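Local coordinates for porin (Rhodobacter blasticus, PDB 3PRN), which assembles as a homotrimer that forms outer-membrane channels for the passive diffusion of small hydrophilic solutes up to about 0.6 kDa, at residues Ala88-Ala93 with Phe114-Ser119; Gly165-Trp170 with Ala178-Thr183; Val78-Gly83 with Ile133-Ser138. The protein carries 1 engineered substitution. All coordinates share one frame; numbering follows the deposited sequence. Where two conformers were deposited one is given.

Contact 1 of 3, residues Ala88-Ala93 with Phe114-Ser119; sequences AFDSVA and FFAYNS
F89 and F114 meet as an edge-to-face aromatic pair, with the edge of the F89 ring directed at the face of F114. The ring centroids are 4.8 Å apart and the planes are inclined at 62°. F89 CD2 does the touching: it lies over the centre of the F114 ring and reaches all six of its carbons at similar range, with F114 CD2 at 3.8 Å. The first torsion of F114 sets CG between the backbone N and the carbonyl carbon (chi1 52°), and the ring beyond it presents one face to F89. An alanine in place of F114 would probably leave the F89 edge without its aromatic partner here and open a gap between the short helix 88-91 and the loop.

D90 makes a second set of van der Waals contacts. With CG anti to the backbone N (chi1 -169°), D90 CG comes to 3.7 Å from A116 CB, and its carboxylate oxygens also touch that methyl. On the F114 side, D90 OD1 comes to the ring edge, near its plane, 4.2 Å from F114 CE1, and the same oxygen is hydrogen-bonded to Y96 OH.

The polar link is indirect. One water donates to D90 OD2 at 2.7 Å and accepts from Y117 N at 3.0 Å, so the carboxylate is tied to the loop backbone through solvent. Farther along, Y117 OH bonds to N67 and its ring makes a cation-pi contact with K50.

F89 also packs on A180, T182, I193 and F195 of the barrel wall, which places the aromatic pair against the inside of the barrel. This is the arrangement of a porin's long third loop, which folds into the barrel instead of projecting from it and narrows the channel at the eyelet.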
ATOM      1  N   ALA A  88       8.471   0.693  25.911  1.00 20.71           N
ATOM      2  CA  ALA A  88       8.387  -0.104  27.140  1.00 21.28           C
ATOM      3  C   ALA A  88       7.051  -0.063  27.847  1.00 21.45           C
ATOM      4  O   ALA A  88       6.471  -1.117  28.185  1.00 21.00           O
ATOM      5  CB  ALA A  88       9.534   0.321  28.061  1.00 22.06           C
ATOM      6  N   PHE A  89       6.448   1.113  27.995  1.00 21.63           N
ATOM      7  CA  PHE A  89       5.184   1.194  28.743  1.00 22.86           C
ATOM      8  C   PHE A  89       4.057   0.482  27.992  1.00 22.75           C
ATOM      9  O   PHE A  89       3.094  -0.006  28.600  1.00 23.10           O
ATOM     10  CB  PHE A  89       4.846   2.680  28.945  1.00 24.26           C
ATOM     11  CG  PHE A  89       3.862   2.967  30.054  1.00 25.97           C
ATOM     12  CD1 PHE A  89       4.319   2.993  31.390  1.00 27.00           C
ATOM     13  CD2 PHE A  89       2.532   3.212  29.794  1.00 25.78           C
ATOM     14  CE1 PHE A  89       3.414   3.272  32.433  1.00 28.20           C
ATOM     15  CE2 PHE A  89       1.608   3.467  30.823  1.00 26.82           C
ATOM     16  CZ  PHE A  89       2.075   3.493  32.141  1.00 27.27           C
ATOM     17  N   ASP A  90       4.184   0.424  26.662  1.00 22.92           N
ATOM     18  CA  ASP A  90       3.153  -0.216  25.853  1.00 22.12           C
ATOM     19  C   ASP A  90       3.432  -1.700  25.719  1.00 22.88           C
ATOM     20  O   ASP A  90       2.486  -2.412  25.385  1.00 21.32           O
ATOM     21  CB  ASP A  90       3.079   0.468  24.474  1.00 24.32           C
ATOM     22  CG  ASP A  90       1.860   0.054  23.621  1.00 24.13           C
ATOM     23  OD1 ASP A  90       0.723   0.227  24.032  1.00 20.88           O
ATOM     24  OD2 ASP A  90       2.050  -0.448  22.488  1.00 26.43           O
ATOM     25  N   SER A  91       4.663  -2.173  25.952  1.00 21.64           N
ATOM     26  CA  SER A  91       4.893  -3.600  25.718  1.00 23.58           C
ATOM     27  C   SER A  91       4.887  -4.508  26.938  1.00 23.73           C
ATOM     28  O   SER A  91       4.772  -5.710  26.745  1.00 23.92           O
ATOM     29  CB  SER A  91       6.306  -3.735  25.073  1.00 24.28           C
ATOM     30  OG  SER A  91       6.296  -2.992  23.848  1.00 25.69           O
ATOM     31  N   VAL A  92       5.004  -4.003  28.160  1.00 23.84           N
ATOM     32  CA  VAL A  92       5.015  -4.831  29.337  1.00 23.91           C
ATOM     33  C   VAL A  92       3.736  -5.668  29.434  1.00 23.86           C
ATOM     34  O   VAL A  92       2.678  -5.283  28.921  1.00 23.54           O
ATOM     35  CB  VAL A  92       4.897  -4.114  30.712  1.00 26.91           C
ATOM     36  CG1 VAL A  92       6.231  -4.027  31.457  1.00 27.59           C
ATOM     37  CG2 VAL A  92       4.389  -2.675  30.595  1.00 25.03           C
ATOM     38  N   ALA A  93       3.847  -6.786  30.126  1.00 23.55           N
ATOM     39  CA  ALA A  93       2.697  -7.667  30.365  1.00 23.19           C
ATOM     40  C   ALA A  93       1.757  -7.006  31.428  1.00 24.02           C
ATOM     41  O   ALA A  93       2.142  -6.063  32.119  1.00 22.77           O
ATOM     42  CB  ALA A  93       3.171  -9.024  30.889  1.00 22.19           C
ATOM     43  N   PHE A 114       1.384   8.578  26.304  1.00 24.46           N
ATOM     44  CA  PHE A 114       2.742   8.062  26.131  1.00 23.61           C
ATOM     45  C   PHE A 114       2.898   7.597  24.676  1.00 24.20           C
ATOM     46  O   PHE A 114       1.877   7.349  24.022  1.00 23.12           O
ATOM     47  CB  PHE A 114       2.995   6.927  27.119  1.00 22.76           C
ATOM     48  CG  PHE A 114       1.917   5.857  27.073  1.00 23.80           C
ATOM     49  CD1 PHE A 114       2.058   4.780  26.201  1.00 23.78           C
ATOM     50  CD2 PHE A 114       0.794   5.956  27.902  1.00 24.15           C
ATOM     51  CE1 PHE A 114       1.073   3.795  26.148  1.00 25.64           C
ATOM     52  CE2 PHE A 114      -0.196   4.970  27.846  1.00 24.33           C
ATOM     53  CZ  PHE A 114      -0.057   3.890  26.968  1.00 24.55           C
ATOM     54  N   PHE A 115       4.136   7.537  24.193  1.00 23.00           N
ATOM     55  CA  PHE A 115       4.354   7.057  22.821  1.00 23.29           C
ATOM     56  C   PHE A 115       4.145   5.541  22.746  1.00 22.55           C
ATOM     57  O   PHE A 115       4.383   4.782  23.689  1.00 22.40           O
ATOM     58  CB  PHE A 115       5.781   7.383  22.371  1.00 23.02           C
ATOM     59  CG  PHE A 115       6.005   8.848  22.135  1.00 23.75           C
ATOM     60  CD1 PHE A 115       5.018   9.591  21.480  1.00 23.07           C
ATOM     61  CD2 PHE A 115       7.176   9.447  22.549  1.00 23.29           C
ATOM     62  CE1 PHE A 115       5.207  10.939  21.256  1.00 24.23           C
ATOM     63  CE2 PHE A 115       7.356  10.798  22.314  1.00 23.84           C
ATOM     64  CZ  PHE A 115       6.401  11.529  21.669  1.00 24.18           C
ATOM     65  N   ALA A 116       3.731   5.118  21.544  1.00 22.34           N
ATOM     66  CA  ALA A 116       3.570   3.653  21.328  1.00 21.44           C
ATOM     67  C   ALA A 116       3.756   3.430  19.827  1.00 21.32           C
ATOM     68  O   ALA A 116       3.670   4.409  19.054  1.00 20.35           O
ATOM     69  CB  ALA A 116       2.175   3.222  21.782  1.00 19.43           C
ATOM     70  N   TYR A 117       3.872   2.182  19.392  1.00 20.11           N
ATOM     71  CA  TYR A 117       3.962   1.943  17.945  1.00 19.32           C
ATOM     72  C   TYR A 117       2.856   2.672  17.166  1.00 19.56           C
ATOM     73  O   TYR A 117       1.683   2.541  17.510  1.00 19.54           O
ATOM     74  CB  TYR A 117       3.782   0.429  17.720  1.00 19.05           C
ATOM     75  CG  TYR A 117       3.932  -0.022  16.283  1.00 17.94           C
ATOM     76  CD1 TYR A 117       5.152  -0.035  15.650  1.00 17.44           C
ATOM     77  CD2 TYR A 117       2.802  -0.420  15.572  1.00 19.22           C
ATOM     78  CE1 TYR A 117       5.275  -0.467  14.314  1.00 18.41           C
ATOM     79  CE2 TYR A 117       2.911  -0.868  14.241  1.00 19.61           C
ATOM     80  CZ  TYR A 117       4.137  -0.893  13.633  1.00 19.23           C
ATOM     81  OH  TYR A 117       4.242  -1.315  12.315  1.00 19.33           O
ATOM     82  N   ASN A 118       3.207   3.360  16.084  1.00 18.62           N
ATOM     83  CA  ASN A 118       2.167   4.124  15.344  1.00 19.11           C
ATOM     84  C   ASN A 118       1.636   3.256  14.214  1.00 18.98           C
ATOM     85  O   ASN A 118       2.411   2.943  13.268  1.00 18.76           O
ATOM     86  CB  ASN A 118       2.778   5.417  14.773  1.00 19.89           C
ATOM     87  CG  ASN A 118       3.295   6.292  15.930  1.00 21.66           C
ATOM     88  OD1 ASN A 118       2.536   6.584  16.844  1.00 22.65           O
ATOM     89  ND2 ASN A 118       4.544   6.709  15.853  1.00 22.45           N
ATOM     90  N   SER A 119       0.382   2.863  14.292  1.00 17.98           N
ATOM     91  CA  SER A 119      -0.156   1.961  13.289  1.00 19.25           C
ATOM     92  C   SER A 119      -0.418   2.594  11.938  1.00 19.47           C
ATOM     93  O   SER A 119      -0.520   1.804  10.972  1.00 19.82           O
ATOM     94  CB  SER A 119      -1.454   1.289  13.764  1.00 19.27           C
ATOM     95  OG  SER A 119      -1.179   0.315  14.740  1.00 21.78           O
TER
HETATM   96  O   HOH W   1       4.446  -0.105  21.231  1.00 17.67           O

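Contact 2 of 3, residues Gly165-Trp170 with Ala178-Thr183; sequences GIAADW and AAAYTT
I166 and Y181 form a hydrogen-bonded pair in an antiparallel beta hairpin, strand 163-171 turning back as 175-183, two neighbours in the wall of the 16-stranded porin barrel. I166 N donates to Y181 O at 2.8 Å and Y181 N returns a bond to I166 O at 2.9 Å. A168 and A179 repeat the exchange, A168 N to A179 O at 3.0 Å. Between them come the non-hydrogen-bonded pairs, where weaker CA-H...O contacts fill in, such as A180 CA to I166 O at 3.3 Å.

Two faces result. On one, A167 and A180 sit methyl to methyl, CB to CB 3.7 Å, and D169 CB rests 3.8 Å from A178 CB. At the far end of this face T182 OG1 lies anti to the carbonyl carbon, beside the backbone N (chi1 -63°), which brings it to 3.8 Å from the CA of G165, a residue with no side chain to come between. I166, A168, A179 and Y181 occupy the opposite face, which is the outer surface of the barrel; there I166 CG2 and Y181 CB touch loosely at 4.4 Å.

Farther out, the face of A167, A178 and A180 receives the inward-folded loop: A88 and V92 both rest on A167. Strand 142-150 extends the sheet beyond 165-170, and it also helps fix D169. That carboxylate is held at both oxygens: OD1 is bonded to N143 ND2, while OD2 is shared between Y145 OH and A93 N.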
ATOM      1  N   GLY A 165      11.907   5.164  28.510  1.00 26.23           N
ATOM      2  CA  GLY A 165      11.066   4.202  29.215  1.00 25.91           C
ATOM      3  C   GLY A 165      11.819   2.958  29.632  1.00 26.24           C
ATOM      4  O   GLY A 165      12.653   2.407  28.889  1.00 25.76           O
ATOM      5  N   ILE A 166      11.363   2.384  30.753  1.00 26.88           N
ATOM      6  CA  ILE A 166      11.923   1.067  31.131  1.00 26.46           C
ATOM      7  C   ILE A 166      10.849   0.209  31.737  1.00 26.38           C
ATOM      8  O   ILE A 166       9.929   0.695  32.441  1.00 26.68           O
ATOM      9  CB  ILE A 166      13.133   1.240  32.073  1.00 29.80           C
ATOM     10  CG1 ILE A 166      13.637  -0.143  32.514  1.00 33.40           C
ATOM     11  CG2 ILE A 166      12.777   2.033  33.300  1.00 30.09           C
ATOM     12  CD1 ILE A 166      15.100  -0.039  32.930  1.00 38.96           C
ATOM     13  N   ALA A 167      10.913  -1.092  31.546  1.00 25.94           N
ATOM     14  CA  ALA A 167       9.933  -2.007  32.070  1.00 27.23           C
ATOM     15  C   ALA A 167      10.465  -3.428  32.208  1.00 27.51           C
ATOM     16  O   ALA A 167      11.379  -3.865  31.538  1.00 28.31           O
ATOM     17  CB  ALA A 167       8.651  -2.026  31.187  1.00 25.39           C
ATOM     18  N   ALA A 168       9.791  -4.178  33.074  1.00 29.13           N
ATOM     19  CA  ALA A 168      10.069  -5.588  33.261  1.00 30.60           C
ATOM     20  C   ALA A 168       8.843  -6.336  33.717  1.00 31.16           C
ATOM     21  O   ALA A 168       7.879  -5.798  34.296  1.00 30.85           O
ATOM     22  CB  ALA A 168      11.237  -5.762  34.265  1.00 30.34           C
ATOM     23  N   ASP A 169       8.759  -7.598  33.334  1.00 32.01           N
ATOM     24  CA  ASP A 169       7.734  -8.482  33.810  1.00 34.15           C
ATOM     25  C   ASP A 169       8.366  -9.869  34.079  1.00 36.16           C
ATOM     26  O   ASP A 169       9.464 -10.253  33.640  1.00 35.35           O
ATOM     27  CB  ASP A 169       6.487  -8.591  32.975  1.00 33.53           C
ATOM     28  CG  ASP A 169       6.747  -8.925  31.513  1.00 34.48           C
ATOM     29  OD1 ASP A 169       7.255 -10.035  31.246  1.00 33.99           O
ATOM     30  OD2 ASP A 169       6.470  -8.076  30.641  1.00 32.44           O
ATOM     31  N   TRP A 170       7.605 -10.612  34.874  1.00 37.30           N
ATOM     32  CA  TRP A 170       8.088 -11.893  35.374  1.00 40.55           C
ATOM     33  C   TRP A 170       6.874 -12.744  35.677  1.00 41.40           C
ATOM     34  O   TRP A 170       5.862 -12.293  36.207  1.00 40.53           O
ATOM     35  CB  TRP A 170       8.946 -11.672  36.654  1.00 45.53           C
ATOM     36  CG  TRP A 170       9.256 -13.040  37.237  1.00 51.01           C
ATOM     37  CD1 TRP A 170      10.284 -13.869  36.865  1.00 52.97           C
ATOM     38  CD2 TRP A 170       8.490 -13.740  38.217  1.00 52.62           C
ATOM     39  NE1 TRP A 170      10.179 -15.049  37.552  1.00 55.01           N
ATOM     40  CE2 TRP A 170       9.091 -14.998  38.388  1.00 54.26           C
ATOM     41  CE3 TRP A 170       7.342 -13.431  38.954  1.00 53.28           C
ATOM     42  CZ2 TRP A 170       8.599 -15.952  39.282  1.00 54.54           C
ATOM     43  CZ3 TRP A 170       6.845 -14.371  39.843  1.00 54.01           C
ATOM     44  CH2 TRP A 170       7.482 -15.617  40.002  1.00 54.62           C
ATOM     45  N   ALA A 178       4.645  -7.155  37.117  1.00 32.32           N
ATOM     46  CA  ALA A 178       5.111  -6.303  36.023  1.00 31.50           C
ATOM     47  C   ALA A 178       5.225  -4.879  36.555  1.00 30.37           C
ATOM     48  O   ALA A 178       4.466  -4.489  37.436  1.00 30.02           O
ATOM     49  CB  ALA A 178       4.121  -6.365  34.856  1.00 29.38           C
ATOM     50  N   ALA A 179       6.158  -4.132  36.021  1.00 30.10           N
ATOM     51  CA  ALA A 179       6.320  -2.739  36.452  1.00 30.06           C
ATOM     52  C   ALA A 179       6.913  -1.977  35.263  1.00 29.88           C
ATOM     53  O   ALA A 179       7.646  -2.572  34.434  1.00 29.82           O
ATOM     54  CB  ALA A 179       7.262  -2.729  37.652  1.00 29.24           C
ATOM     55  N   ALA A 180       6.633  -0.704  35.215  1.00 29.48           N
ATOM     56  CA  ALA A 180       7.127   0.137  34.136  1.00 29.47           C
ATOM     57  C   ALA A 180       7.222   1.570  34.638  1.00 29.87           C
ATOM     58  O   ALA A 180       6.383   1.987  35.437  1.00 30.23           O
ATOM     59  CB  ALA A 180       6.180   0.074  32.948  1.00 27.69           C
ATOM     60  N   TYR A 181       8.145   2.319  34.061  1.00 29.73           N
ATOM     61  CA  TYR A 181       8.327   3.720  34.398  1.00 29.97           C
ATOM     62  C   TYR A 181       8.796   4.443  33.140  1.00 29.23           C
ATOM     63  O   TYR A 181       9.704   3.903  32.478  1.00 29.94           O
ATOM     64  CB  TYR A 181       9.421   3.822  35.508  1.00 31.30           C
ATOM     65  CG  TYR A 181       9.672   5.260  35.901  1.00 35.27           C
ATOM     66  CD1 TYR A 181       8.755   5.914  36.720  1.00 38.78           C
ATOM     67  CD2 TYR A 181      10.780   5.952  35.484  1.00 37.64           C
ATOM     68  CE1 TYR A 181       8.949   7.236  37.120  1.00 40.61           C
ATOM     69  CE2 TYR A 181      11.007   7.257  35.901  1.00 40.54           C
ATOM     70  CZ  TYR A 181      10.074   7.900  36.678  1.00 42.01           C
ATOM     71  OH  TYR A 181      10.271   9.216  37.079  1.00 44.94           O
ATOM     72  N   THR A 182       8.282   5.572  32.821  1.00 27.95           N
ATOM     73  CA  THR A 182       8.620   6.350  31.658  1.00 27.79           C
ATOM     74  C   THR A 182       8.724   7.822  31.996  1.00 27.69           C
ATOM     75  O   THR A 182       7.759   8.354  32.562  1.00 28.18           O
ATOM     76  CB  THR A 182       7.496   6.201  30.562  1.00 25.10           C
ATOM     77  OG1 THR A 182       7.490   4.813  30.204  1.00 25.41           O
ATOM     78  CG2 THR A 182       7.804   7.047  29.344  1.00 22.73           C
ATOM     79  N   THR A 183       9.838   8.477  31.668  1.00 27.92           N
ATOM     80  CA  THR A 183       9.960   9.893  31.960  1.00 27.90           C
ATOM     81  C   THR A 183       9.674  10.683  30.684  1.00 28.49           C
ATOM     82  O   THR A 183       9.965  10.251  29.537  1.00 27.71           O
ATOM     83  CB  THR A 183      11.341  10.259  32.556  1.00 32.04           C
ATOM     84  OG1 THR A 183      12.324   9.895  31.583  1.00 34.62           O
ATOM     85  CG2 THR A 183      11.718   9.393  33.748  1.00 32.62           C
TER

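Contact 3 of 3, residues Val78-Gly83 with Ile133-Ser138; sequences VTVSVG and IAVTYS
Strands 78-83 and 131-138 run antiparallel, their local axes 4.7 Å apart at closest approach and 164° between their directions, with T79-T136 and S81-A134 as the hydrogen-bonded pairs. T79 N gives to T136 O at 2.9 Å and T136 N gives back to T79 O. In the second pair S81 N reaches A134 O at 2.9 Å, and A134 N reaches S81 O at 2.8 Å.

On the outer face of the barrel, V78, V80, V135 and Y137 lie together and touch in pairs. V78 CG2 carries the tightest of these contacts, 3.6 Å from Y137 CD1, with the two side chains crossing obliquely. V80 CG2 meets V135 CG2 more loosely at 4.3 Å. In the conformer given, I133, on the same face, touches a bound detergent molecule and I27 of a neighbouring subunit.

The other face carries small and hydroxylated residues. T79 and T136 lie alongside each other and point the same way, T136 OG1 being 3.6 Å from T79 CB, while T79 OG1 is hydrogen-bonded to S74 OG. S81 has its OG between the backbone N and the carbonyl carbon (chi1 58°), 3.4 Å from A134 CB.

The chemistry splits accordingly: main-chain bonds join the strands, the apolar face is consistent with contact with lipid and the next subunit, and the hydroxyl face probably looks into the barrel.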
ATOM      1  N   VAL A  78      18.247 -11.255  22.610  1.00 32.78           N
ATOM      2  CA  VAL A  78      18.295  -9.799  22.640  1.00 31.27           C
ATOM      3  C   VAL A  78      17.765  -9.253  21.298  1.00 29.90           C
ATOM      4  O   VAL A  78      18.159  -9.724  20.229  1.00 29.31           O
ATOM      5  CB  VAL A  78      19.733  -9.280  22.827  1.00 33.06           C
ATOM      6  CG1 VAL A  78      19.758  -7.765  22.844  1.00 34.43           C
ATOM      7  CG2 VAL A  78      20.324  -9.816  24.137  1.00 35.52           C
ATOM      8  N   THR A  79      16.914  -8.260  21.348  1.00 28.89           N
ATOM      9  CA  THR A  79      16.394  -7.627  20.122  1.00 26.95           C
ATOM     10  C   THR A  79      16.601  -6.123  20.209  1.00 26.98           C
ATOM     11  O   THR A  79      16.311  -5.479  21.227  1.00 26.46           O
ATOM     12  CB  THR A  79      14.957  -7.981  19.838  1.00 27.03           C
ATOM     13  OG1 THR A  79      14.771  -9.385  19.682  1.00 26.57           O
ATOM     14  CG2 THR A  79      14.445  -7.324  18.528  1.00 27.34           C
ATOM     15  N   VAL A  80      17.215  -5.555  19.161  1.00 25.52           N
ATOM     16  CA  VAL A  80      17.396  -4.126  19.084  1.00 24.23           C
ATOM     17  C   VAL A  80      16.525  -3.659  17.903  1.00 23.94           C
ATOM     18  O   VAL A  80      16.628  -4.274  16.838  1.00 23.65           O
ATOM     19  CB  VAL A  80      18.835  -3.707  18.878  1.00 25.93           C
ATOM     20  CG1 VAL A  80      18.952  -2.179  18.863  1.00 25.81           C
ATOM     21  CG2 VAL A  80      19.744  -4.200  20.008  1.00 27.89           C
ATOM     22  N   SER A  81      15.697  -2.677  18.093  1.00 23.18           N
ATOM     23  CA  SER A  81      14.797  -2.148  17.085  1.00 22.60           C
ATOM     24  C   SER A  81      14.971  -0.653  16.949  1.00 22.31           C
ATOM     25  O   SER A  81      15.361   0.074  17.860  1.00 22.06           O
ATOM     26  CB  SER A  81      13.335  -2.565  17.299  1.00 24.32           C
ATOM     27  OG  SER A  81      12.927  -2.129  18.559  1.00 29.95           O
ATOM     28  N   VAL A  82      14.757  -0.178  15.708  1.00 21.74           N
ATOM     29  CA  VAL A  82      14.936   1.222  15.372  1.00 21.08           C
ATOM     30  C   VAL A  82      13.794   1.734  14.498  1.00 21.24           C
ATOM     31  O   VAL A  82      13.196   0.899  13.724  1.00 20.25           O
ATOM     32  CB  VAL A  82      16.285   1.433  14.651  0.50 22.00           C
ATOM     33  CG1 VAL A  82      16.484   0.514  13.459  0.50 21.15           C
ATOM     34  CG2 VAL A  82      16.476   2.868  14.209  0.50 22.71           C
ATOM     35  N   GLY A  83      13.496   3.018  14.590  1.00 19.42           N
ATOM     36  CA  GLY A  83      12.462   3.626  13.764  1.00 20.15           C
ATOM     37  C   GLY A  83      11.142   3.731  14.476  1.00 20.02           C
ATOM     38  O   GLY A  83      11.045   4.340  15.543  1.00 20.80           O
ATOM     39  N   ILE A 133      14.574   4.039  19.428  1.00 23.08           N
ATOM     40  CA  ILE A 133      15.459   2.881  19.534  1.00 23.97           C
ATOM     41  C   ILE A 133      14.878   2.040  20.680  1.00 24.24           C
ATOM     42  O   ILE A 133      14.464   2.610  21.712  1.00 23.68           O
ATOM     43  CB  ILE A 133      16.902   3.248  19.854  0.50 24.75           C
ATOM     44  CG1 ILE A 133      17.394   4.376  18.956  0.50 26.33           C
ATOM     45  CG2 ILE A 133      17.815   2.035  19.801  0.50 25.38           C
ATOM     46  CD1 ILE A 133      18.720   5.004  19.376  0.50 26.27           C
ATOM     47  N   ALA A 134      14.762   0.744  20.548  1.00 23.89           N
ATOM     48  CA  ALA A 134      14.251  -0.021  21.689  1.00 24.83           C
ATOM     49  C   ALA A 134      15.174  -1.256  21.847  1.00 25.71           C
ATOM     50  O   ALA A 134      15.798  -1.681  20.867  1.00 25.02           O
ATOM     51  CB  ALA A 134      12.804  -0.438  21.520  1.00 23.08           C
ATOM     52  N   VAL A 135      15.221  -1.755  23.066  1.00 26.00           N
ATOM     53  CA  VAL A 135      16.019  -2.961  23.301  1.00 27.30           C
ATOM     54  C   VAL A 135      15.190  -3.855  24.193  1.00 28.77           C
ATOM     55  O   VAL A 135      14.653  -3.348  25.211  1.00 27.64           O
ATOM     56  CB  VAL A 135      17.335  -2.612  24.008  1.00 29.70           C
ATOM     57  CG1 VAL A 135      18.075  -3.933  24.330  1.00 30.43           C
ATOM     58  CG2 VAL A 135      18.182  -1.701  23.164  1.00 30.09           C
ATOM     59  N   THR A 136      15.018  -5.131  23.836  1.00 29.72           N
ATOM     60  CA  THR A 136      14.347  -6.084  24.669  1.00 32.55           C
ATOM     61  C   THR A 136      15.266  -7.321  24.889  1.00 35.94           C
ATOM     62  O   THR A 136      16.046  -7.735  24.030  1.00 33.27           O
ATOM     63  CB  THR A 136      12.997  -6.601  24.162  1.00 31.93           C
ATOM     64  OG1 THR A 136      13.242  -7.359  22.960  1.00 33.83           O
ATOM     65  CG2 THR A 136      12.110  -5.432  23.738  1.00 32.46           C
ATOM     66  N   TYR A 137      15.117  -7.851  26.100  1.00 38.28           N
ATOM     67  CA  TYR A 137      15.892  -8.990  26.530  1.00 42.78           C
ATOM     68  C   TYR A 137      14.944  -9.949  27.262  1.00 45.10           C
ATOM     69  O   TYR A 137      14.386  -9.615  28.314  1.00 45.11           O
ATOM     70  CB  TYR A 137      17.077  -8.525  27.388  1.00 43.68           C
ATOM     71  CG  TYR A 137      17.949  -9.719  27.782  1.00 51.50           C
ATOM     72  CD1 TYR A 137      18.132 -10.768  26.872  1.00 53.84           C
ATOM     73  CD2 TYR A 137      18.551  -9.776  29.042  1.00 54.13           C
ATOM     74  CE1 TYR A 137      18.916 -11.871  27.221  1.00 57.40           C
ATOM     75  CE2 TYR A 137      19.336 -10.881  29.392  1.00 57.46           C
ATOM     76  CZ  TYR A 137      19.518 -11.928  28.481  1.00 59.49           C
ATOM     77  OH  TYR A 137      20.280 -13.002  28.821  1.00 62.02           O
ATOM     78  N   SER A 138      14.763 -11.113  26.648  1.00 48.16           N
ATOM     79  CA  SER A 138      13.900 -12.185  27.188  1.00 52.59           C
ATOM     80  C   SER A 138      14.794 -13.342  27.704  1.00 55.19           C
ATOM     81  O   SER A 138      15.343 -14.115  26.900  1.00 55.47           O
ATOM     82  CB  SER A 138      12.963 -12.714  26.100  1.00 54.06           C
ATOM     83  OG  SER A 138      12.026 -11.712  25.732  1.00 55.92           O
TER

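Following the chain from the N terminus, strand 78-83 comes first and then leads into the long excursion that ends at 131-138, where contact 3 closes it by setting the two strands side by side in the barrel wall. Contact 1 lies wholly within that excursion: helix 88-91 and residues 114-119 close a smaller loop of their own in the barrel interior. Contact 2 follows in series, a local hairpin beyond the one intervening strand 142-150. None of the three cross. Contacts 1 and 2 touch, so the inserted loop rests on the wall formed by 165-170 and 178-183, while contact 3 shares only the sheet with contact 2, their centres about 14 Å apart.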